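GRMZM2G135359 pseudokinase (Zea mays, PDB 6CPY) is a receptor-like membrane pseudokinase whose kinase-fold domain may bind ATP but probably has little or no catalytic activity. Local coordinates at residues G128-F131 / E132-V136; V178-T181 / D182-A186; G222-L225 / L226-T230; E258-D261 / P262-F266; L148-S151 / M152-Y156. All coordinates share one frame; numbering follows the deposited sequence.

Contact 1 (G128-F131 / E132-V136)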
# COMPACT_ATOMS: atom_id res chain seq x y z
N GLY A 128 0.32 -11.80 -3.37
CA GLY A 128 -1.00 -11.23 -3.19
C GLY A 128 -1.07 -10.23 -2.04
O GLY A 128 -0.05 -9.65 -1.67
N THR A 129 -2.27 -10.04 -1.49
CA THR A 129 -2.52 -9.03 -0.45
C THR A 129 -2.45 -9.61 0.96
O THR A 129 -2.63 -10.81 1.18
CB THR A 129 -3.89 -8.37 -0.59
OG1 THR A 129 -4.93 -9.31 -0.30
CG2 THR A 129 -4.08 -7.77 -1.99
N LEU A 130 -2.20 -8.73 1.92
CA LEU A 130 -2.21 -9.12 3.32
C LEU A 130 -3.60 -9.65 3.71
O LEU A 130 -3.71 -10.67 4.39
CB LEU A 130 -1.79 -7.94 4.19
CG LEU A 130 -1.81 -8.13 5.71
CD1 LEU A 130 -0.93 -9.28 6.15
CD2 LEU A 130 -1.39 -6.84 6.39
N PHE A 131 -4.65 -8.95 3.27
CA PHE A 131 -6.04 -9.36 3.54
C PHE A 131 -6.28 -10.82 3.14
O PHE A 131 -6.84 -11.59 3.93
CB PHE A 131 -7.04 -8.45 2.81
CG PHE A 131 -8.49 -8.75 3.15
CD1 PHE A 131 -9.19 -9.72 2.45
CD2 PHE A 131 -9.14 -8.05 4.16
CE1 PHE A 131 -10.51 -10.00 2.76
CE2 PHE A 131 -10.46 -8.33 4.48
CZ PHE A 131 -11.14 -9.30 3.77
N GLU A 132 -5.86 -11.17 1.93
CA GLU A 132 -5.99 -12.54 1.41
C GLU A 132 -5.33 -13.56 2.31
O GLU A 132 -5.95 -14.56 2.66
CB GLU A 132 -5.40 -12.65 -0.01
CG GLU A 132 -6.31 -12.12 -1.10
CD GLU A 132 -5.60 -11.83 -2.42
OE1 GLU A 132 -4.37 -12.03 -2.52
OE2 GLU A 132 -6.29 -11.39 -3.36
N HIS A 133 -4.08 -13.31 2.69
CA HIS A 133 -3.34 -14.24 3.54
C HIS A 133 -3.84 -14.34 4.96
O HIS A 133 -3.69 -15.40 5.58
CB HIS A 133 -1.84 -13.94 3.51
CG HIS A 133 -1.17 -14.46 2.29
ND1 HIS A 133 -0.72 -15.75 2.18
CD2 HIS A 133 -0.94 -13.88 1.09
CE1 HIS A 133 -0.20 -15.94 0.98
NE2 HIS A 133 -0.32 -14.82 0.30
N LEU A 134 -4.46 -13.28 5.48
CA LEU A 134 -5.02 -13.29 6.82
C LEU A 134 -6.42 -13.93 6.88
O LEU A 134 -6.74 -14.59 7.85
CB LEU A 134 -5.10 -11.88 7.40
CG LEU A 134 -3.78 -11.20 7.77
CD1 LEU A 134 -4.02 -9.80 8.28
CD2 LEU A 134 -3.02 -12.01 8.81
N HIS A 135 -7.23 -13.72 5.84
CA HIS A 135 -8.66 -14.01 5.93
C HIS A 135 -9.20 -15.05 4.93
O HIS A 135 -10.24 -15.66 5.20
CB HIS A 135 -9.46 -12.71 5.81
CG HIS A 135 -9.02 -11.63 6.75
ND1 HIS A 135 -9.18 -11.71 8.12
CD2 HIS A 135 -8.43 -10.43 6.50
CE1 HIS A 135 -8.72 -10.60 8.67
NE2 HIS A 135 -8.25 -9.82 7.71
N VAL A 136 -8.53 -15.27 3.81
CA VAL A 136 -9.05 -16.22 2.82
C VAL A 136 -8.59 -17.65 3.15
O VAL A 136 -7.39 -17.95 3.17
CB VAL A 136 -8.70 -15.82 1.37
CG1 VAL A 136 -9.23 -16.86 0.39
CG2 VAL A 136 -9.28 -14.45 1.06
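T129 and E132 hold each other by two hydrogen bonds at the start of helix 130-135. E132 N donates to T129 OG1 over 3.0 Å, and E132 OE1 accepts in return from T129 N at 3.1 Å, in a nearly straight bond (170°) whose donor stands above the carboxylate plane. T129 OG1 lies between its own backbone N and carbonyl carbon (chi1 68°), which turns the hydroxyl toward the first helical turn; the E132 chain, extended beyond CG, crosses that side chain at about a right angle. Backbone bonds carry on from this start: H133 N to T129 O, L134 N to L130 O with a weak second bond to F131 O, and H135 N to F131 O at 2.9 Å.

The aromatic contact lies further along the helix. H135 CD2 stands over one face of the F131 ring, offset toward the rim and 3.4 Å from F131 CD2, and the two planes meet obliquely at 52°. H135 NE2 is hydrogen-bonded to E227 of helix 214-230, which helps to hold the imidazole in this rotation.

Among the apolar groups, L130 CG touches L134 CD1 at 3.8 Å, and L130 also packs on V224 and I228. The reciprocal bonds of T129 and E132 form a capping box, which starts the short helix just beyond the hinge of the kinase fold.

Contact 2 (V178-T181 / D182-A186)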
# COMPACT_ATOMS: atom_id res chain seq x y z
N VAL A 178 -1.89 -3.65 1.07
CA VAL A 178 -0.56 -4.14 1.37
C VAL A 178 -0.36 -5.46 0.64
O VAL A 178 -1.12 -6.41 0.86
CB VAL A 178 -0.36 -4.38 2.88
CG1 VAL A 178 1.03 -4.93 3.15
CG2 VAL A 178 -0.59 -3.10 3.66
N TYR A 179 0.64 -5.49 -0.23
CA TYR A 179 0.99 -6.69 -0.97
C TYR A 179 2.22 -7.36 -0.36
O TYR A 179 2.95 -6.75 0.43
CB TYR A 179 1.23 -6.34 -2.45
CG TYR A 179 -0.05 -6.01 -3.18
CD1 TYR A 179 -0.65 -4.77 -3.05
CD2 TYR A 179 -0.69 -6.97 -3.97
CE1 TYR A 179 -1.84 -4.48 -3.71
CE2 TYR A 179 -1.87 -6.69 -4.63
CZ TYR A 179 -2.44 -5.45 -4.49
OH TYR A 179 -3.63 -5.18 -5.16
N LEU A 180 2.43 -8.61 -0.72
CA LEU A 180 3.49 -9.44 -0.14
C LEU A 180 4.43 -9.96 -1.23
O LEU A 180 3.97 -10.51 -2.23
CB LEU A 180 2.85 -10.62 0.59
CG LEU A 180 1.86 -10.24 1.69
CD1 LEU A 180 1.26 -11.48 2.34
CD2 LEU A 180 2.54 -9.38 2.74
N THR A 181 5.73 -9.78 -1.00
CA THR A 181 6.78 -10.22 -1.93
C THR A 181 6.97 -11.74 -1.85
O THR A 181 6.33 -12.41 -1.04
CB THR A 181 8.14 -9.57 -1.62
OG1 THR A 181 8.65 -10.06 -0.37
CG2 THR A 181 8.03 -8.06 -1.56
N ASP A 182 7.87 -12.26 -2.69
CA ASP A 182 8.14 -13.70 -2.74
C ASP A 182 8.59 -14.35 -1.42
O ASP A 182 8.39 -15.55 -1.23
CB ASP A 182 9.13 -14.04 -3.87
CG ASP A 182 10.47 -13.33 -3.72
OD1 ASP A 182 10.66 -12.54 -2.77
OD2 ASP A 182 11.35 -13.58 -4.58
N ASP A 183 9.19 -13.56 -0.51
CA ASP A 183 9.49 -14.06 0.85
C ASP A 183 8.68 -13.33 1.94
O ASP A 183 9.10 -13.20 3.10
CB ASP A 183 11.00 -14.02 1.14
CG ASP A 183 11.59 -12.64 1.06
OD1 ASP A 183 10.82 -11.64 1.02
OD2 ASP A 183 12.83 -12.55 1.05
N PHE A 184 7.49 -12.89 1.53
CA PHE A 184 6.48 -12.32 2.41
C PHE A 184 6.89 -11.03 3.11
O PHE A 184 6.46 -10.76 4.23
CB PHE A 184 5.98 -13.38 3.40
CG PHE A 184 5.31 -14.53 2.71
CD1 PHE A 184 3.96 -14.47 2.41
CD2 PHE A 184 6.05 -15.63 2.30
CE1 PHE A 184 3.34 -15.52 1.74
CE2 PHE A 184 5.44 -16.68 1.63
CZ PHE A 184 4.08 -16.62 1.35
N ALA A 185 7.72 -10.23 2.46
CA ALA A 185 7.96 -8.87 2.92
C ALA A 185 6.78 -7.98 2.49
O ALA A 185 6.12 -8.27 1.48
CB ALA A 185 9.26 -8.32 2.38
N ALA A 186 6.54 -6.91 3.23
CA ALA A 186 5.45 -6.01 2.93
C ALA A 186 5.80 -5.05 1.80
O ALA A 186 6.90 -4.51 1.77
CB ALA A 186 5.07 -5.20 4.16
O HOH W 1 11.31 -9.53 -0.40
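A beta hairpin turns back on itself between T181 and F184, joining strands 178-180 and 186-188, the small two-stranded antiparallel sheet in the C-lobe of the kinase fold. F184 N donates to T181 O over 2.9 Å and so closes a type I turn, the donor standing 62° out of the carbonyl plane. T181 N donates to A185 O, also at 2.9 Å and nearly straight (166°), this time in the carbonyl plane. The same A185 O takes a CA-H...O contact from L180 CA at 3.3 Å. Together with the positive phi of F184, this pattern is consistent with a type I turn followed by a G1 beta bulge, the positive-phi place being filled here by a phenylalanine.

The T181 side chain reinforces the turn from within. Its chi1 of 69° sets OG1 between the backbone N and the carbonyl carbon, where A185 N donates to it over 3.0 Å. A water lies 2.7 Å from T181 OG1 and donates to D183 OD1 at 2.6 Å, linking the two side chains, which run alongside each other. With a valine in place of T181, A185 N would probably lose its acceptor and the water its hold on this side chain.

Beyond the turn, L180 and A186 form a non-hydrogen-bonded antiparallel pair with side chains on one face of the sheet, which helix 144-164 covers through I150 and I154. L180 CD1 comes to the edge of the F184 ring, 4.0 Å from F184 CD1, while the ring of H133 meets F184 edge-to-face.

Contact 3 (G222-L225 / L226-T230)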
# COMPACT_ATOMS: atom_id res chain seq x y z
N GLY A 222 -2.47 1.30 13.36
CA GLY A 222 -2.88 0.59 14.57
C GLY A 222 -3.93 -0.47 14.29
O GLY A 222 -3.84 -1.57 14.81
N MET A 223 -4.90 -0.15 13.44
CA MET A 223 -5.96 -1.09 13.07
C MET A 223 -5.42 -2.28 12.27
O MET A 223 -5.87 -3.43 12.45
CB MET A 223 -7.06 -0.38 12.28
CG MET A 223 -7.84 0.62 13.13
SD MET A 223 -8.78 -0.17 14.43
CE MET A 223 -10.20 -0.79 13.53
N VAL A 224 -4.47 -2.01 11.38
CA VAL A 224 -3.86 -3.06 10.57
C VAL A 224 -2.97 -3.95 11.44
O VAL A 224 -2.96 -5.18 11.27
CB VAL A 224 -3.08 -2.48 9.36
CG1 VAL A 224 -2.23 -3.54 8.68
CG2 VAL A 224 -4.04 -1.85 8.35
N LEU A 225 -2.22 -3.34 12.35
CA LEU A 225 -1.42 -4.11 13.30
C LEU A 225 -2.33 -5.02 14.15
O LEU A 225 -2.04 -6.21 14.34
CB LEU A 225 -0.57 -3.19 14.18
CG LEU A 225 0.25 -3.87 15.28
CD1 LEU A 225 1.15 -4.94 14.70
CD2 LEU A 225 1.06 -2.85 16.06
N LEU A 226 -3.44 -4.47 14.63
CA LEU A 226 -4.43 -5.27 15.38
C LEU A 226 -4.97 -6.43 14.55
O LEU A 226 -5.16 -7.54 15.06
CB LEU A 226 -5.60 -4.38 15.84
CG LEU A 226 -6.62 -5.06 16.77
CD1 LEU A 226 -5.92 -5.54 18.03
CD2 LEU A 226 -7.77 -4.13 17.10
N GLU A 227 -5.21 -6.17 13.27
CA GLU A 227 -5.69 -7.20 12.34
C GLU A 227 -4.65 -8.29 12.12
O GLU A 227 -4.97 -9.47 12.10
CB GLU A 227 -6.08 -6.54 11.01
CG GLU A 227 -6.67 -7.48 9.98
CD GLU A 227 -6.86 -6.80 8.64
OE1 GLU A 227 -6.78 -5.56 8.58
OE2 GLU A 227 -7.09 -7.52 7.64
N ILE A 228 -3.39 -7.88 12.01
CA ILE A 228 -2.30 -8.84 11.84
C ILE A 228 -2.18 -9.72 13.09
O ILE A 228 -1.97 -10.93 13.00
CB ILE A 228 -0.97 -8.10 11.56
CG1 ILE A 228 -0.98 -7.47 10.16
CG2 ILE A 228 0.21 -9.03 11.73
CD1 ILE A 228 0.08 -6.41 9.92
N LEU A 229 -2.33 -9.11 14.26
CA LEU A 229 -2.21 -9.84 15.52
C LEU A 229 -3.38 -10.77 15.85
O LEU A 229 -3.17 -11.84 16.43
CB LEU A 229 -2.03 -8.85 16.67
CG LEU A 229 -0.69 -8.12 16.70
CD1 LEU A 229 -0.79 -6.99 17.72
CD2 LEU A 229 0.47 -9.04 17.04
N THR A 230 -4.60 -10.37 15.49
CA THR A 230 -5.81 -11.08 15.91
C THR A 230 -6.45 -11.90 14.78
O THR A 230 -7.23 -12.81 15.04
CB THR A 230 -6.90 -10.11 16.42
OG1 THR A 230 -7.31 -9.23 15.37
CG2 THR A 230 -6.40 -9.30 17.57
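L225 and L229 lie one turn apart on helix 214-230 and touch through their branches: L225 CG is 4.1 Å from L229 CD1, and the two side chains pass each other at a slant. L225 CG is anti to the backbone N (chi1 177°), whereas L229 CG sits beside its own N (chi1 -70°), which tilts L229 back over the preceding turn until its CG is 3.3 Å from L225 O. Underneath, L229 N donates to that same L225 O over 2.9 Å. Replacing L225 by an alanine would probably open a gap beside L229 CD1 and leave that leucine freer to turn.

L226 takes part mainly through its backbone and CB. Its N donates to G222 O at 2.9 Å, and CB rests 3.5 Å from M223 O. L226 O is gripped twice, by T230 N and by T230 OG1, the hydroxyl at 2.8 Å; the two donors arrive from opposite faces of the carbonyl plane. T230 OG1 is also hydrogen-bonded to R232 N, just past the end of the helix.

V224 repeats the leucine pattern on another side. V224 CG1 reaches I228 CD1 at 3.9 Å, and I228 N donates to V224 O at 2.8 Å.

These buried side chains spread from the helix in several directions, as befits its central place in the kinase C-lobe. L225 and L226 lean on V279 of helix 269-282, and L229 reaches both L275 of that helix and W144 of helix 144-164, while V224 packs against F173 of a loop.

Contact 4 (E258-D261 / P262-F266)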
# COMPACT_ATOMS: atom_id res chain seq x y z
N GLU A 258 -6.76 -15.62 23.99
CA GLU A 258 -8.05 -15.33 23.38
C GLU A 258 -7.91 -14.24 22.30
O GLU A 258 -8.65 -14.24 21.33
CB GLU A 258 -9.08 -14.91 24.44
CG GLU A 258 -10.45 -14.57 23.85
CD GLU A 258 -11.57 -14.44 24.87
OE1 GLU A 258 -11.31 -14.46 26.10
OE2 GLU A 258 -12.73 -14.30 24.42
N LEU A 259 -6.98 -13.33 22.49
CA LEU A 259 -6.81 -12.21 21.57
C LEU A 259 -6.06 -12.60 20.29
O LEU A 259 -6.47 -12.26 19.17
CB LEU A 259 -6.05 -11.08 22.26
CG LEU A 259 -5.80 -9.83 21.41
CD1 LEU A 259 -7.08 -9.02 21.25
CD2 LEU A 259 -4.71 -8.96 21.99
N ILE A 260 -4.95 -13.30 20.47
CA ILE A 260 -4.00 -13.52 19.36
C ILE A 260 -4.52 -14.61 18.41
O ILE A 260 -5.06 -15.62 18.84
CB ILE A 260 -2.61 -13.87 19.92
CG1 ILE A 260 -2.05 -12.71 20.78
CG2 ILE A 260 -1.63 -14.19 18.78
CD1 ILE A 260 -1.87 -11.39 20.06
N ASP A 261 -4.38 -14.37 17.11
CA ASP A 261 -4.82 -15.28 16.07
C ASP A 261 -4.30 -16.70 16.31
O ASP A 261 -3.10 -16.92 16.33
CB ASP A 261 -4.33 -14.77 14.70
CG ASP A 261 -4.96 -15.49 13.52
OD1 ASP A 261 -5.57 -16.57 13.70
OD2 ASP A 261 -4.81 -14.96 12.40
N PRO A 262 -5.20 -17.69 16.46
CA PRO A 262 -4.71 -19.09 16.60
C PRO A 262 -3.88 -19.61 15.41
O PRO A 262 -2.97 -20.42 15.61
CB PRO A 262 -6.01 -19.91 16.75
CG PRO A 262 -7.05 -18.93 17.16
CD PRO A 262 -6.66 -17.60 16.58
N SER A 263 -4.14 -19.10 14.21
CA SER A 263 -3.40 -19.56 13.02
C SER A 263 -1.92 -19.15 13.00
O SER A 263 -1.16 -19.63 12.17
CB SER A 263 -4.11 -19.09 11.73
OG SER A 263 -4.06 -17.68 11.59
N ILE A 264 -1.53 -18.23 13.89
CA ILE A 264 -0.11 -17.87 14.05
C ILE A 264 0.74 -19.04 14.52
O ILE A 264 1.91 -19.15 14.14
CB ILE A 264 0.02 -16.71 15.06
CG1 ILE A 264 -0.37 -15.41 14.36
CG2 ILE A 264 1.42 -16.60 15.66
CD1 ILE A 264 -0.68 -14.27 15.31
N GLY A 265 0.15 -19.89 15.34
CA GLY A 265 0.89 -20.90 16.07
C GLY A 265 1.51 -20.29 17.32
O GLY A 265 0.90 -19.43 17.97
N PHE A 266 2.72 -20.71 17.66
CA PHE A 266 3.35 -20.23 18.90
C PHE A 266 3.73 -18.77 18.78
O PHE A 266 4.06 -18.30 17.69
CB PHE A 266 4.57 -21.07 19.25
CG PHE A 266 4.24 -22.47 19.67
CD1 PHE A 266 3.49 -22.71 20.81
CD2 PHE A 266 4.69 -23.55 18.92
CE1 PHE A 266 3.19 -24.00 21.21
CE2 PHE A 266 4.40 -24.86 19.32
CZ PHE A 266 3.65 -25.07 20.46
O HOH W 2 -1.64 -18.39 18.05
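D261 OD1 is gripped twice by S263. The backbone S263 N donates to it over 3.0 Å with an N-H...O angle of 156°, approaching from above the carboxylate plane, and S263 OG adds a weak bond at 2.8 Å. With CG anti to the backbone N (chi1 -169°), the carboxylate reaches forward past P262 to these donors. The other oxygen, OD2, forms a salt bridge with R147 of helix 144-164, whose NH2 is in turn hydrogen-bonded to S263 OG; the arginine would thus tend to stabilise the negative charge and hold the aspartate and serine together.

The bond from the aspartate side chain to the backbone N two residues on makes an Asx turn. It is combined with a backbone bond from I264 N to D261 O, 3.2 Å long, at the head of the 3-10 segment 262-264. In the kinase C-lobe this turn connects helix 256-259 to helix 269-282.

Apolar groups fill one side of the turn. I264 CD1 lies 3.6 Å from I260 CG2, the two isoleucines running aslant, and 3.7 Å from D261 CB. W144 and the chain of R147 continue this surface beside I264. Where the chain leaves the 3-10 segment, a water lies 2.7 Å from both D261 O and G265 O and can donate to either, though other acceptors compete for its protons.

Contact 5 (L148-S151 / M152-Y156); sequences LRIS and MGIAY
I154 lies against the turn of helix 144-164 that holds I150. Its CB stands 3.7 Å from I150 O. With CG1 placed beside the backbone N (chi1 -66°), the longer branch folds back along the helix, so that CG1 comes within 3.3 Å of I150 O. At the tip, I154 CD1 is still 3.6 Å from the same oxygen and reaches I150 CG2 at 3.8 Å, the one direct meeting of the two branched chains. I150 CG2 is anti to its own N, and this turns that methyl toward the oncoming tip.

The carbonyl under this methyl-lined patch is not idle. I154 N donates to I150 O over 3.0 Å in an almost straight bond (171°). The neighbouring bonds, M152 N to L148 O and G153 N to R149 O, continue the regular alpha-helical pattern.

S151 contributes through its backbone oxygen, which accepts from A155 N at 3.1 Å and also from the hydroxyl of Y221. A155 CB rests 3.7 Å from S151 O. The serine's own hydroxyl is turned back to R147 O, one turn earlier, which satisfies it inside the buried helix.

Several elements surround this length of helix. L148 packs on T304 of helix 293-304, and I154 and A155 meet Y221 of helix 214-230, the helix whose L225 and I228 also touch S151. On the side of strand 178-180, I154 lies against V178 and I150 against L180.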
# COMPACT_ATOMS: atom_id res chain seq x y z
N LEU A 148 5.56 -10.25 12.10
CA LEU A 148 6.37 -9.17 12.61
C LEU A 148 7.15 -8.47 11.50
O LEU A 148 7.23 -7.25 11.49
CB LEU A 148 7.31 -9.66 13.71
CG LEU A 148 6.70 -9.49 15.12
CD1 LEU A 148 5.27 -9.99 15.22
CD2 LEU A 148 7.58 -10.17 16.15
N ARG A 149 7.70 -9.24 10.57
CA ARG A 149 8.37 -8.67 9.40
C ARG A 149 7.44 -7.79 8.58
O ARG A 149 7.84 -6.73 8.13
CB ARG A 149 8.92 -9.76 8.50
CG ARG A 149 10.16 -10.46 9.03
CD ARG A 149 11.13 -10.73 7.89
NE ARG A 149 10.44 -11.15 6.67
CZ ARG A 149 10.85 -10.90 5.43
NH1 ARG A 149 11.97 -10.22 5.18
NH2 ARG A 149 10.13 -11.34 4.41
N ILE A 150 6.22 -8.24 8.36
CA ILE A 150 5.24 -7.47 7.62
C ILE A 150 4.88 -6.19 8.38
O ILE A 150 4.90 -5.10 7.82
CB ILE A 150 3.98 -8.32 7.33
CG1 ILE A 150 4.32 -9.40 6.28
CG2 ILE A 150 2.81 -7.44 6.89
CD1 ILE A 150 3.33 -10.54 6.24
N SER A 151 4.61 -6.33 9.67
CA SER A 151 4.30 -5.17 10.51
C SER A 151 5.40 -4.10 10.49
O SER A 151 5.12 -2.90 10.40
CB SER A 151 4.05 -5.65 11.97
OG SER A 151 2.98 -6.58 12.05
N MET A 152 6.66 -4.52 10.58
CA MET A 152 7.79 -3.60 10.59
C MET A 152 7.94 -2.94 9.23
O MET A 152 8.08 -1.72 9.14
CB MET A 152 9.09 -4.31 10.98
CG MET A 152 10.20 -3.36 11.41
SD MET A 152 9.79 -2.46 12.93
CE MET A 152 8.65 -3.66 13.56
N GLY A 153 7.90 -3.76 8.17
CA GLY A 153 7.97 -3.25 6.79
C GLY A 153 6.97 -2.14 6.52
O GLY A 153 7.33 -1.11 5.95
N ILE A 154 5.72 -2.36 6.92
CA ILE A 154 4.68 -1.34 6.81
C ILE A 154 5.06 -0.06 7.56
O ILE A 154 4.98 1.04 7.00
CB ILE A 154 3.30 -1.86 7.29
CG1 ILE A 154 2.79 -2.97 6.38
CG2 ILE A 154 2.29 -0.74 7.31
CD1 ILE A 154 1.66 -3.78 6.97
N ALA A 155 5.50 -0.21 8.81
CA ALA A 155 5.87 0.95 9.61
C ALA A 155 7.01 1.75 8.96
O ALA A 155 6.94 2.98 8.90
CB ALA A 155 6.26 0.54 11.02
N TYR A 156 8.04 1.07 8.46
CA TYR A 156 9.18 1.75 7.81
C TYR A 156 8.74 2.50 6.55
O TYR A 156 9.24 3.60 6.30
CB TYR A 156 10.29 0.78 7.44
CG TYR A 156 11.14 0.27 8.59
CD1 TYR A 156 11.65 1.14 9.56
CD2 TYR A 156 11.50 -1.07 8.67
CE1 TYR A 156 12.43 0.67 10.61
CE2 TYR A 156 12.30 -1.55 9.71
CZ TYR A 156 12.75 -0.68 10.68
OH TYR A 156 13.54 -1.16 11.71

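In the fold
All five contacts belong to the C-lobe of the kinase fold, and no nucleotide is bound. Contacts 1 and 2 are joined by backbone bonds, L130 N to V178 O at 2.8 Å and G128 O to L180 N at 2.9 Å. Contact 3 touches three of the others: contact 1, where H135 NE2 meets E227 OE2 at 2.6 Å; contact 4, where D261 N meets L229 O at 2.9 Å; and contact 5, where I228 CD1 approaches S151 OG at 3.6 Å. Contact 5 meets contact 2 through R149 NH2 and D183 OD1, a weak ion pair of 3.5 Å. Contacts 2 and 4 stand apart, their centres about 21 Å from each other.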